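Local coordinates for protein NADPH-dependent aldehyde reductase YqhD (Escherichia coli, PDB 4QGS) that reduces a broad range of short-chain aldehydes, among them butanal, propanal and the toxic acrolein and malondialdehyde, with NADPH as cofactor and a bound zinc ion, at residues N201-D205 with D291-A297; D205-T210 with A259-E263; V211-V215 with L316-E320; Q224-A228 with L266-V271; T234-G239 with N254-A258. One frame throughout, in Å; residues are numbered along the deposited sequence.

Interaction 1. Residues N201-D205 with D291-A297. With ZN (zinc ion), chain B.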
# COMPACT_ATOMS: atom_id res chain seq x y z
N ASN A 201 0.80 -9.06 7.67
CA ASN A 201 1.29 -7.73 7.32
C ASN A 201 0.29 -6.96 6.45
O ASN A 201 0.12 -5.75 6.61
CB ASN A 201 2.62 -7.79 6.58
CG ASN A 201 3.78 -8.17 7.48
OD1 ASN A 201 3.66 -8.15 8.71
ND2 ASN A 201 4.91 -8.50 6.87
N GLY A 202 -0.32 -7.66 5.50
CA GLY A 202 -1.30 -7.03 4.62
C GLY A 202 -2.49 -6.51 5.39
O GLY A 202 -3.00 -5.41 5.10
N VAL A 203 -2.96 -7.30 6.35
CA VAL A 203 -4.09 -6.88 7.18
C VAL A 203 -3.72 -5.64 8.00
O VAL A 203 -4.48 -4.67 8.05
CB VAL A 203 -4.56 -8.02 8.09
CG1 VAL A 203 -5.53 -7.49 9.15
CG2 VAL A 203 -5.21 -9.10 7.25
N VAL A 204 -2.55 -5.65 8.63
CA VAL A 204 -2.12 -4.50 9.41
C VAL A 204 -1.95 -3.26 8.55
O VAL A 204 -2.40 -2.16 8.91
CB VAL A 204 -0.80 -4.81 10.15
CG1 VAL A 204 -0.25 -3.53 10.79
CG2 VAL A 204 -1.04 -5.86 11.22
N ASP A 205 -1.33 -3.41 7.38
CA ASP A 205 -1.06 -2.27 6.52
C ASP A 205 -2.39 -1.66 6.03
O ASP A 205 -2.57 -0.43 6.07
CB ASP A 205 -0.19 -2.68 5.34
CG ASP A 205 0.26 -1.49 4.48
OD1 ASP A 205 0.61 -0.40 5.01
OD2 ASP A 205 0.26 -1.67 3.24
N ASP A 291 9.80 -5.28 8.54
CA ASP A 291 8.72 -5.25 7.54
C ASP A 291 7.95 -3.95 7.67
O ASP A 291 7.76 -3.45 8.78
CB ASP A 291 7.73 -6.41 7.72
CG ASP A 291 8.34 -7.77 7.45
OD1 ASP A 291 9.46 -7.83 6.90
OD2 ASP A 291 7.69 -8.78 7.78
N HIS A 292 7.47 -3.41 6.54
CA HIS A 292 6.62 -2.20 6.55
C HIS A 292 5.55 -2.26 7.64
O HIS A 292 5.46 -1.37 8.49
CB HIS A 292 5.97 -2.02 5.18
CG HIS A 292 5.04 -0.84 5.08
ND1 HIS A 292 5.41 0.44 5.43
CD2 HIS A 292 3.76 -0.76 4.65
CE1 HIS A 292 4.38 1.26 5.23
NE2 HIS A 292 3.37 0.55 4.75
N ALA A 293 4.77 -3.33 7.64
CA ALA A 293 3.64 -3.43 8.57
C ALA A 293 4.08 -3.54 10.02
O ALA A 293 3.37 -3.07 10.91
CB ALA A 293 2.75 -4.61 8.20
N GLN A 294 5.23 -4.17 10.27
CA GLN A 294 5.76 -4.25 11.63
C GLN A 294 6.05 -2.85 12.16
O GLN A 294 5.75 -2.54 13.32
CB GLN A 294 7.03 -5.12 11.69
CG GLN A 294 6.77 -6.57 11.35
CD GLN A 294 8.06 -7.36 11.15
OE1 GLN A 294 9.13 -6.79 10.90
NE2 GLN A 294 7.96 -8.69 11.23
N THR A 295 6.61 -1.99 11.31
CA THR A 295 6.93 -0.64 11.78
C THR A 295 5.65 0.13 12.10
O THR A 295 5.64 0.97 13.02
CB THR A 295 7.76 0.15 10.76
OG1 THR A 295 6.94 0.52 9.64
CG2 THR A 295 8.97 -0.69 10.29
N LEU A 296 4.57 -0.14 11.36
CA LEU A 296 3.30 0.54 11.62
C LEU A 296 2.66 0.07 12.92
O LEU A 296 2.07 0.87 13.66
CB LEU A 296 2.31 0.32 10.45
CG LEU A 296 2.81 0.69 9.05
CD1 LEU A 296 1.73 0.38 7.98
CD2 LEU A 296 3.26 2.14 8.96
N ALA A 297 2.74 -1.22 13.19
CA ALA A 297 2.16 -1.79 14.40
C ALA A 297 2.88 -1.26 15.63
O ALA A 297 2.27 -1.07 16.69
CB ALA A 297 2.23 -3.31 14.36
ZN ZN B . 1.53 1.26 4.02
O HOH W 1 5.36 -9.41 10.24
O HOH W 2 2.49 2.38 2.54
O HOH W 3 1.56 0.01 2.27
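D205 and H292 point their polar ends at one zinc ion from two different helices, 196-211 and 292-306. OD1 of D205 and NE2 of H292 each lie 2.1 Å from the metal, and the carboxylate stands 78° from the imidazole plane, so the two ligands approach crosswise. With CG anti to the backbone N (chi1 -173° in D205, 178° in H292), each side chain swings off the flank of its helix toward the metal. L296 lays CD1 over one face of the H292 ring, 3.6 Å above its plane and offset toward its rim, an apolar cover that probably helps restrict the turning of the imidazole.

Beyond the metal, N201 and D291 also cross at about a right angle. ND2 of N201 donates to OD2 of D291 (2.9 Å), the acceptor lying in the amide plane while the donor comes from above the carboxylate plane; OD1 of D291 is salt-bridged to R197. A water joins OD1 of N201 to NE2 of Q294. An alanine in place of N201 would probably leave OD2 of D291 without this donor and the water without its amide acceptor. Between the two polar clusters, the small A293 lets the helices close in, its CB 3.3 Å from the carbonyl O of N201, with V204 alongside. H209 and H278 complete the catalytic metal site, one aspartate and three histidines, of the iron-containing alcohol dehydrogenase family.

Interaction 2. Residues D205-T210 with A259-E263. Unlike the reference sequence in segment 259-263: E263 (reference Leu). With ZN (zinc ion), chain B.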
# COMPACT_ATOMS: atom_id res chain seq x y z
N ASP A 205 -1.33 -3.41 7.38
CA ASP A 205 -1.06 -2.27 6.52
C ASP A 205 -2.39 -1.66 6.03
O ASP A 205 -2.57 -0.43 6.07
CB ASP A 205 -0.19 -2.68 5.34
CG ASP A 205 0.26 -1.49 4.48
OD1 ASP A 205 0.61 -0.40 5.01
OD2 ASP A 205 0.26 -1.67 3.24
N ALA A 206 -3.32 -2.51 5.61
CA ALA A 206 -4.65 -2.01 5.23
C ALA A 206 -5.34 -1.27 6.38
O ALA A 206 -5.94 -0.20 6.19
CB ALA A 206 -5.53 -3.15 4.73
N PHE A 207 -5.25 -1.83 7.58
CA PHE A 207 -5.87 -1.26 8.77
C PHE A 207 -5.29 0.13 9.02
O PHE A 207 -6.02 1.11 9.25
CB PHE A 207 -5.64 -2.18 9.98
CG PHE A 207 -6.45 -1.82 11.21
CD1 PHE A 207 -7.61 -2.52 11.52
CD2 PHE A 207 -6.03 -0.81 12.06
CE1 PHE A 207 -8.34 -2.22 12.67
CE2 PHE A 207 -6.76 -0.49 13.21
CZ PHE A 207 -7.91 -1.19 13.51
N VAL A 208 -3.97 0.23 8.94
CA VAL A 208 -3.31 1.49 9.23
C VAL A 208 -3.54 2.51 8.12
O VAL A 208 -3.78 3.67 8.42
CB VAL A 208 -1.80 1.28 9.48
CG1 VAL A 208 -1.11 2.63 9.66
CG2 VAL A 208 -1.62 0.40 10.71
N HIS A 209 -3.51 2.09 6.85
CA HIS A 209 -3.84 3.04 5.78
C HIS A 209 -5.22 3.65 6.02
O HIS A 209 -5.42 4.85 5.77
CB HIS A 209 -3.79 2.38 4.40
CG HIS A 209 -2.42 2.30 3.82
ND1 HIS A 209 -2.04 3.01 2.70
CD2 HIS A 209 -1.31 1.63 4.23
CE1 HIS A 209 -0.77 2.75 2.43
NE2 HIS A 209 -0.30 1.92 3.34
N THR A 210 -6.15 2.85 6.53
CA THR A 210 -7.49 3.34 6.83
C THR A 210 -7.47 4.36 7.96
O THR A 210 -8.01 5.45 7.82
CB THR A 210 -8.44 2.19 7.18
OG1 THR A 210 -8.44 1.25 6.10
CG2 THR A 210 -9.89 2.73 7.39
N ALA A 259 -9.06 -4.56 1.84
CA ALA A 259 -7.72 -4.00 1.72
C ALA A 259 -7.63 -3.11 0.49
O ALA A 259 -6.98 -2.06 0.50
CB ALA A 259 -6.66 -5.14 1.67
N THR A 260 -8.32 -3.51 -0.57
CA THR A 260 -8.33 -2.71 -1.78
C THR A 260 -8.98 -1.36 -1.51
O THR A 260 -8.49 -0.34 -1.97
CB THR A 260 -9.06 -3.43 -2.92
OG1 THR A 260 -8.33 -4.62 -3.25
CG2 THR A 260 -9.14 -2.55 -4.15
N GLN A 261 -10.06 -1.34 -0.73
CA GLN A 261 -10.68 -0.05 -0.40
C GLN A 261 -9.79 0.79 0.52
O GLN A 261 -9.74 2.01 0.39
CB GLN A 261 -12.06 -0.28 0.22
CG GLN A 261 -13.03 -0.94 -0.75
CD GLN A 261 -13.26 -0.07 -1.98
OE1 GLN A 261 -13.51 1.12 -1.87
NE2 GLN A 261 -13.14 -0.66 -3.16
N ALA A 262 -9.06 0.14 1.42
CA ALA A 262 -8.16 0.86 2.33
C ALA A 262 -7.07 1.60 1.54
O ALA A 262 -6.61 2.67 1.95
CB ALA A 262 -7.54 -0.11 3.34
N GLU A 263 -6.69 1.06 0.39
CA GLU A 263 -5.67 1.67 -0.46
C GLU A 263 -6.20 2.54 -1.62
O GLU A 263 -5.42 2.95 -2.47
CB GLU A 263 -4.81 0.56 -1.05
CG GLU A 263 -3.49 0.32 -0.36
CD GLU A 263 -3.62 -0.61 0.82
OE1 GLU A 263 -3.20 -0.22 1.94
OE2 GLU A 263 -4.13 -1.74 0.64
ZN ZN B . 1.53 1.26 4.02
O HOH W 2 2.49 2.38 2.54
O HOH W 3 1.56 0.01 2.27
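The carbonyl O of A206 is gripped twice, by the backbone N of T210 and by its hydroxyl OG1 (2.9 Å), which reach it from opposite faces of the carbonyl plane; the methyl CB of A262 presses on the same oxygen at 3.3 Å. The setting is the all-helical C-terminal domain of an iron-containing alcohol dehydrogenase, where helix 249-262 packs against the zinc-bearing helix 196-211. Alanines suit this seam because their short side chains let the backbones meet closely: CB of A206 rests 3.8 Å from CB of A259, and A262 fits between A206 and T210. Threonine suits its place too, since it can return its hydroxyl to its own helix while OG1 still lies against A262.

One turn beyond D205, H209 supplies the second zinc ligand of this helix through NE2, 2.1 Å from the metal, and H278 and H292 complete the set. W275 and H278 both meet H209 with their rings edge-to-face. The reference sequence has leucine where this chain carries E263, whose chain bends at chi2 (85°) and brings its carboxylate over the imidazole. OE1 of E263 lies 4.0 Å from OD2 of D205, two like charges close together. The carboxylate stands 81° from the ring plane, with OE1 of E263 over one face of H209, 3.2 Å from CG.

Interaction 3. Residues V211-V215 with L316-E320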
# COMPACT_ATOMS: atom_id res chain seq x y z
N VAL A 211 -6.82 4.04 9.09
CA VAL A 211 -6.87 4.99 10.21
C VAL A 211 -6.00 6.23 9.98
O VAL A 211 -6.19 7.25 10.65
CB VAL A 211 -6.46 4.34 11.56
CG1 VAL A 211 -7.40 3.19 11.91
CG2 VAL A 211 -5.00 3.87 11.51
N GLU A 212 -5.07 6.17 9.03
CA GLU A 212 -4.29 7.36 8.65
C GLU A 212 -5.20 8.43 8.07
O GLU A 212 -4.84 9.60 8.03
CB GLU A 212 -3.21 7.02 7.63
CG GLU A 212 -2.08 6.12 8.15
CD GLU A 212 -0.95 6.88 8.86
OE1 GLU A 212 -1.21 7.90 9.55
OE2 GLU A 212 0.21 6.45 8.71
N GLN A 213 -6.36 7.99 7.60
CA GLN A 213 -7.32 8.86 6.92
C GLN A 213 -8.63 9.01 7.68
O GLN A 213 -9.60 9.60 7.18
CB GLN A 213 -7.60 8.31 5.52
CG GLN A 213 -6.34 8.15 4.65
CD GLN A 213 -6.62 7.43 3.34
OE1 GLN A 213 -7.02 8.05 2.36
NE2 GLN A 213 -6.37 6.12 3.32
N TYR A 214 -8.67 8.49 8.90
CA TYR A 214 -9.92 8.46 9.66
C TYR A 214 -9.73 8.87 11.12
O TYR A 214 -10.53 9.63 11.66
CB TYR A 214 -10.56 7.07 9.56
CG TYR A 214 -11.65 6.80 10.58
CD1 TYR A 214 -12.89 7.45 10.50
CD2 TYR A 214 -11.44 5.91 11.62
CE1 TYR A 214 -13.87 7.20 11.44
CE2 TYR A 214 -12.42 5.65 12.57
CZ TYR A 214 -13.64 6.32 12.47
OH TYR A 214 -14.61 6.08 13.41
N VAL A 215 -8.68 8.38 11.78
CA VAL A 215 -8.48 8.76 13.17
C VAL A 215 -7.65 10.04 13.17
O VAL A 215 -6.44 10.05 13.38
CB VAL A 215 -7.80 7.64 13.98
CG1 VAL A 215 -7.72 8.05 15.45
CG2 VAL A 215 -8.62 6.36 13.83
N LEU A 316 -12.45 8.64 20.10
CA LEU A 316 -13.67 8.21 20.78
C LEU A 316 -14.70 7.65 19.80
O LEU A 316 -15.42 6.70 20.11
CB LEU A 316 -14.28 9.40 21.55
CG LEU A 316 -13.46 9.86 22.74
CD1 LEU A 316 -13.98 11.21 23.24
CD2 LEU A 316 -13.51 8.83 23.85
N GLN A 317 -14.76 8.23 18.61
CA GLN A 317 -15.68 7.72 17.58
C GLN A 317 -15.23 6.33 17.14
O GLN A 317 -16.05 5.42 16.99
CB GLN A 317 -15.75 8.67 16.38
CG GLN A 317 -16.78 8.22 15.32
CD GLN A 317 -17.06 9.29 14.27
OE1 GLN A 317 -16.88 10.48 14.51
NE2 GLN A 317 -17.50 8.86 13.09
N TYR A 318 -13.93 6.18 16.94
CA TYR A 318 -13.33 4.90 16.59
C TYR A 318 -13.63 3.86 17.66
O TYR A 318 -14.03 2.73 17.35
CB TYR A 318 -11.82 5.10 16.39
CG TYR A 318 -10.94 3.87 16.33
CD1 TYR A 318 -10.88 3.09 15.19
CD2 TYR A 318 -10.10 3.55 17.39
CE1 TYR A 318 -10.04 1.97 15.11
CE2 TYR A 318 -9.24 2.44 17.33
CZ TYR A 318 -9.23 1.65 16.18
OH TYR A 318 -8.40 0.56 16.11
N ALA A 319 -13.48 4.25 18.92
CA ALA A 319 -13.69 3.32 20.03
C ALA A 319 -15.13 2.81 20.05
O ALA A 319 -15.36 1.62 20.23
CB ALA A 319 -13.36 3.99 21.34
N GLU A 320 -16.08 3.71 19.84
CA GLU A 320 -17.48 3.34 19.82
C GLU A 320 -17.89 2.57 18.56
O GLU A 320 -18.49 1.49 18.65
CB GLU A 320 -18.34 4.61 19.97
CG GLU A 320 -19.82 4.36 20.05
CD GLU A 320 -20.59 5.63 20.39
OE1 GLU A 320 -20.21 6.31 21.36
OE2 GLU A 320 -21.57 5.94 19.68
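Apolar packing carries most of this contact, and Y318 is at its middle. The ring of Y214 comes edge-on, its CE2 3.9 Å from CB of Y318 and near the plane of the Y318 ring, while V211 and V215 reach the same ring obliquely through CG1 and CG2. CG2 of V215 stops 4.2 Å from CD1 of Y318. Both tyrosines hold CG anti to the backbone N (chi1 164° in Y214, 166° in Y318), which sends each ring out across the gap.

These side chains fasten the end of helix 196-211 and the loop after it to helix 312-323 within the helical C-terminal domain. Beta-branched valines, one at the helix end and one in the loop, offer compact methyls to the Y318 ring.

The polar ends find partners outside the two segments. OH of Y214 lies 3.6 Å from CG of Q317, yet bonds to E229, which also takes NE2 of Q317. A phenylalanine in place of Y214 would keep the ring but would probably leave E229 without its hydroxyl partner. OH of Y318 bonds to T341 of helix 330-347 and to W323 of its own helix, tying down its buried ring.

Interaction 4. Residues Q224-A228 with L266-V271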
# COMPACT_ATOMS: atom_id res chain seq x y z
N GLN A 224 -17.51 9.13 4.43
CA GLN A 224 -16.10 8.77 4.60
C GLN A 224 -15.85 8.07 5.92
O GLN A 224 -15.12 7.05 5.97
CB GLN A 224 -15.21 10.02 4.49
CG GLN A 224 -15.17 10.63 3.09
CD GLN A 224 -16.23 11.73 2.89
OE1 GLN A 224 -17.36 11.63 3.39
NE2 GLN A 224 -15.85 12.79 2.17
N ASP A 225 -16.44 8.59 7.00
CA ASP A 225 -16.34 7.95 8.31
C ASP A 225 -16.97 6.56 8.32
O ASP A 225 -16.35 5.61 8.80
CB ASP A 225 -16.98 8.81 9.40
CG ASP A 225 -16.13 10.01 9.81
OD1 ASP A 225 -14.89 10.01 9.56
OD2 ASP A 225 -16.70 10.95 10.40
N ARG A 226 -18.19 6.44 7.81
CA ARG A 226 -18.85 5.14 7.81
C ARG A 226 -18.07 4.12 6.98
O ARG A 226 -18.00 2.94 7.34
CB ARG A 226 -20.29 5.23 7.26
CG ARG A 226 -21.29 5.90 8.18
CD ARG A 226 -21.52 5.14 9.49
NE ARG A 226 -22.59 5.77 10.27
CZ ARG A 226 -23.03 5.33 11.45
NH1 ARG A 226 -22.51 4.22 11.98
NH2 ARG A 226 -24.00 5.99 12.08
N PHE A 227 -17.51 4.55 5.86
CA PHE A 227 -16.84 3.59 4.97
C PHE A 227 -15.53 3.14 5.62
O PHE A 227 -15.20 1.94 5.59
CB PHE A 227 -16.59 4.20 3.60
CG PHE A 227 -17.82 4.25 2.71
CD1 PHE A 227 -19.09 4.08 3.21
CD2 PHE A 227 -17.67 4.48 1.35
CE1 PHE A 227 -20.21 4.12 2.38
CE2 PHE A 227 -18.78 4.52 0.50
CZ PHE A 227 -20.04 4.33 1.02
N ALA A 228 -14.81 4.08 6.20
CA ALA A 228 -13.58 3.77 6.95
C ALA A 228 -13.90 2.79 8.08
O ALA A 228 -13.23 1.76 8.23
CB ALA A 228 -12.94 5.04 7.49
N LEU A 266 -11.72 6.69 -2.02
CA LEU A 266 -13.00 7.17 -1.50
C LEU A 266 -12.89 7.58 -0.03
O LEU A 266 -13.39 8.64 0.36
CB LEU A 266 -14.06 6.08 -1.68
CG LEU A 266 -15.55 6.42 -1.64
CD1 LEU A 266 -15.87 7.69 -2.40
CD2 LEU A 266 -16.34 5.25 -2.22
N ILE A 267 -12.24 6.78 0.81
CA ILE A 267 -12.25 7.11 2.24
C ILE A 267 -11.40 8.32 2.60
O ILE A 267 -11.58 8.91 3.67
CB ILE A 267 -11.81 5.92 3.10
CG1 ILE A 267 -10.47 5.39 2.62
CG2 ILE A 267 -12.88 4.83 3.05
CD1 ILE A 267 -9.80 4.49 3.64
N GLY A 268 -10.47 8.70 1.73
CA GLY A 268 -9.60 9.83 2.01
C GLY A 268 -10.04 11.12 1.34
O GLY A 268 -9.49 12.18 1.62
N ALA A 269 -11.02 11.04 0.44
CA ALA A 269 -11.42 12.21 -0.33
C ALA A 269 -12.16 13.19 0.56
O ALA A 269 -13.22 12.88 1.10
CB ALA A 269 -12.30 11.79 -1.51
N GLY A 270 -11.57 14.37 0.72
CA GLY A 270 -12.20 15.45 1.46
C GLY A 270 -12.08 15.42 2.97
O GLY A 270 -12.84 16.11 3.67
N VAL A 271 -11.14 14.63 3.50
CA VAL A 271 -10.95 14.53 4.94
C VAL A 271 -9.48 14.72 5.30
O VAL A 271 -8.60 14.53 4.45
CB VAL A 271 -11.46 13.18 5.48
CG1 VAL A 271 -12.98 13.06 5.26
CG2 VAL A 271 -10.74 12.04 4.81
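I267 is the bump that fills the shallow hollow on helix 222-244 between F227 and A228. Its CG2 methyl settles 3.8 Å from CB of F227 and equally close to the backbone N of A228. With chi1 at 53°, CG1 takes the tight site between backbone N and carbonyl carbon, leaving the CG2 branch to enter the hollow. A228 suits the floor because a bare methyl leaves room for the incoming branch. L266 makes the neighbouring bump: its CD2 methyl meets the edge of the F227 ring, 3.7 Å from CE2 and in the ring plane.

On the other flank the helix supplies the knob and the loop the hollow. Q224 pushes its side chain in among L266, A269 and V271, with CG1 of V271 3.8 Å from its CB. Here the loop between helices 249-262 and 276-288 folds into a type II beta turn from G268 to V271, so that, within the helical C-terminal domain, the loop is strapped to the first turns of helix 222-244. G270 takes the turn position with positive phi (82°), which glycine adopts easily, and a side chain there would sit close to NE2 of Q224.

Q224 bends at chi2, carrying its amide round to the carbonyl of A269. NE2 donates to that O at 2.8 Å, with an N-H...O angle of 179° and the acceptor exactly in the amide plane. A glutamine suits the place, for its methylene groups pack on the loop while its amide N-H meets a backbone oxygen inside the turn.

Interaction 5. Residues T234-G239 with N254-A258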
# COMPACT_ATOMS: atom_id res chain seq x y z
N THR A 234 -14.54 -4.92 9.07
CA THR A 234 -14.35 -6.09 8.22
C THR A 234 -12.98 -6.73 8.44
O THR A 234 -12.86 -7.95 8.51
CB THR A 234 -14.51 -5.71 6.74
OG1 THR A 234 -15.84 -5.18 6.54
CG2 THR A 234 -14.34 -6.93 5.85
N LEU A 235 -11.95 -5.91 8.54
CA LEU A 235 -10.60 -6.43 8.77
C LEU A 235 -10.49 -7.08 10.14
O LEU A 235 -9.81 -8.10 10.30
CB LEU A 235 -9.56 -5.30 8.62
CG LEU A 235 -9.34 -4.75 7.21
CD1 LEU A 235 -8.43 -3.52 7.22
CD2 LEU A 235 -8.78 -5.83 6.27
N ILE A 236 -11.15 -6.51 11.15
CA ILE A 236 -11.10 -7.09 12.49
C ILE A 236 -11.83 -8.42 12.54
O ILE A 236 -11.37 -9.39 13.18
CB ILE A 236 -11.67 -6.12 13.54
CG1 ILE A 236 -10.71 -4.95 13.73
CG2 ILE A 236 -11.92 -6.83 14.86
CD1 ILE A 236 -11.34 -3.72 14.36
N GLU A 237 -12.94 -8.51 11.82
CA GLU A 237 -13.70 -9.76 11.81
C GLU A 237 -13.03 -10.86 11.00
O GLU A 237 -12.87 -11.98 11.49
CB GLU A 237 -15.12 -9.54 11.27
CG GLU A 237 -15.95 -10.83 11.35
CD GLU A 237 -17.45 -10.59 11.24
OE1 GLU A 237 -17.86 -9.43 11.00
OE2 GLU A 237 -18.22 -11.56 11.42
N ASP A 238 -12.64 -10.56 9.76
CA ASP A 238 -12.17 -11.62 8.86
C ASP A 238 -10.65 -11.69 8.71
O ASP A 238 -10.13 -12.68 8.20
CB ASP A 238 -12.82 -11.46 7.47
CG ASP A 238 -14.22 -12.06 7.41
OD1 ASP A 238 -14.76 -12.45 8.47
OD2 ASP A 238 -14.77 -12.16 6.30
N GLY A 239 -9.94 -10.65 9.13
CA GLY A 239 -8.49 -10.68 9.08
C GLY A 239 -7.89 -11.85 9.84
O GLY A 239 -7.07 -12.59 9.28
N ASN A 254 -13.28 -11.18 1.36
CA ASN A 254 -13.58 -10.00 2.17
C ASN A 254 -12.30 -9.26 2.53
O ASN A 254 -12.27 -8.03 2.53
CB ASN A 254 -14.34 -10.37 3.44
CG ASN A 254 -15.82 -10.52 3.19
OD1 ASN A 254 -16.44 -9.67 2.55
ND2 ASN A 254 -16.41 -11.59 3.71
N VAL A 255 -11.23 -9.99 2.84
CA VAL A 255 -10.01 -9.30 3.24
C VAL A 255 -9.39 -8.58 2.03
O VAL A 255 -8.96 -7.43 2.13
CB VAL A 255 -9.00 -10.28 3.88
CG1 VAL A 255 -7.66 -9.58 4.11
CG2 VAL A 255 -9.58 -10.77 5.19
N MET A 256 -9.39 -9.24 0.88
CA MET A 256 -8.81 -8.65 -0.32
C MET A 256 -9.57 -7.39 -0.75
O MET A 256 -8.95 -6.39 -1.15
CB MET A 256 -8.81 -9.66 -1.47
CG MET A 256 -7.99 -9.22 -2.67
SD MET A 256 -8.03 -10.48 -3.98
CE MET A 256 -6.52 -10.08 -4.85
N TRP A 257 -10.89 -7.44 -0.67
CA TRP A 257 -11.71 -6.32 -1.13
C TRP A 257 -11.64 -5.18 -0.13
O TRP A 257 -11.54 -4.01 -0.51
CB TRP A 257 -13.16 -6.76 -1.37
CG TRP A 257 -14.04 -5.74 -2.12
CD1 TRP A 257 -15.34 -5.41 -1.83
CD2 TRP A 257 -13.68 -4.97 -3.28
NE1 TRP A 257 -15.81 -4.47 -2.73
CE2 TRP A 257 -14.81 -4.18 -3.63
CE3 TRP A 257 -12.52 -4.85 -4.05
CZ2 TRP A 257 -14.80 -3.31 -4.71
CZ3 TRP A 257 -12.52 -3.98 -5.13
CH2 TRP A 257 -13.66 -3.22 -5.45
N ALA A 258 -11.67 -5.51 1.16
CA ALA A 258 -11.47 -4.49 2.19
C ALA A 258 -10.12 -3.79 2.05
O ALA A 258 -10.05 -2.56 2.14
CB ALA A 258 -11.60 -5.11 3.59
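Chi1 near -83° in both D238 and N254 sets each CG anti to its own carbonyl carbon, and the two polar ends are thereby brought together across the gap between helices 222-244 and 249-262. ND2 of N254 donates to OD2 of D238 at 3.1 Å, but the N-H...O angle of 133° makes this a weak bond. The stronger partner of D238 is K241 on its own helix, salt-bridged through OD1, so the two carboxylate oxygens divide their work between lysine and asparagine.

V255 sits beside this pair. Its CG2 branch, anti to the carbonyl carbon, lies against the backbone of helix 222-244, 3.6 Å from the carbonyl O of D238. G239 suits its place because a CB would run into the carbonyl O of L235 in its own helix; its backbone N lies 4.0 Å from CG2 of V255. Further along, A258 offers a methyl that two side chains share, CD2 of L235 and CG2 of T234, each 4.0 Å from its CB. T234 suits this border by turning the methyl inward while OG1 bonds to the carbonyl of G230 in its own helix.

The segments run nearly antiparallel, at 153°, with axes 9.5 Å apart at closest, an antiparallel helical hairpin within the C-terminal domain. L235 and V255 also reach helix 196-211, touching A206 and V203. Since the one polar bond across the contact is weak and the rest is methyl packing, the pairing probably depends chiefly on the fit of small apolar groups.

Interactions 1 and 2 supply three of the four protein ligands of the zinc, H278 being the fourth: they share D205 on helix 196-211, and NE2 of H292 lies 4.2 Å from NE2 of H209. Interaction 5, centred 10 Å from interaction 2, backs the same helix, CD1 of L235 lying 3.8 Å from CB of A206; CG1 of V255 meets CG2 of V203 at 4.0 Å. Interaction 4 joins interaction 2 where CG2 of T210 lies 3.6 Å from the carbonyl O of A228. Interaction 3 lies beside interaction 4, centres 11 Å apart, and reaches interaction 2 through Y318 and F207. The side chain of V211 stands about 10 Å from the zinc.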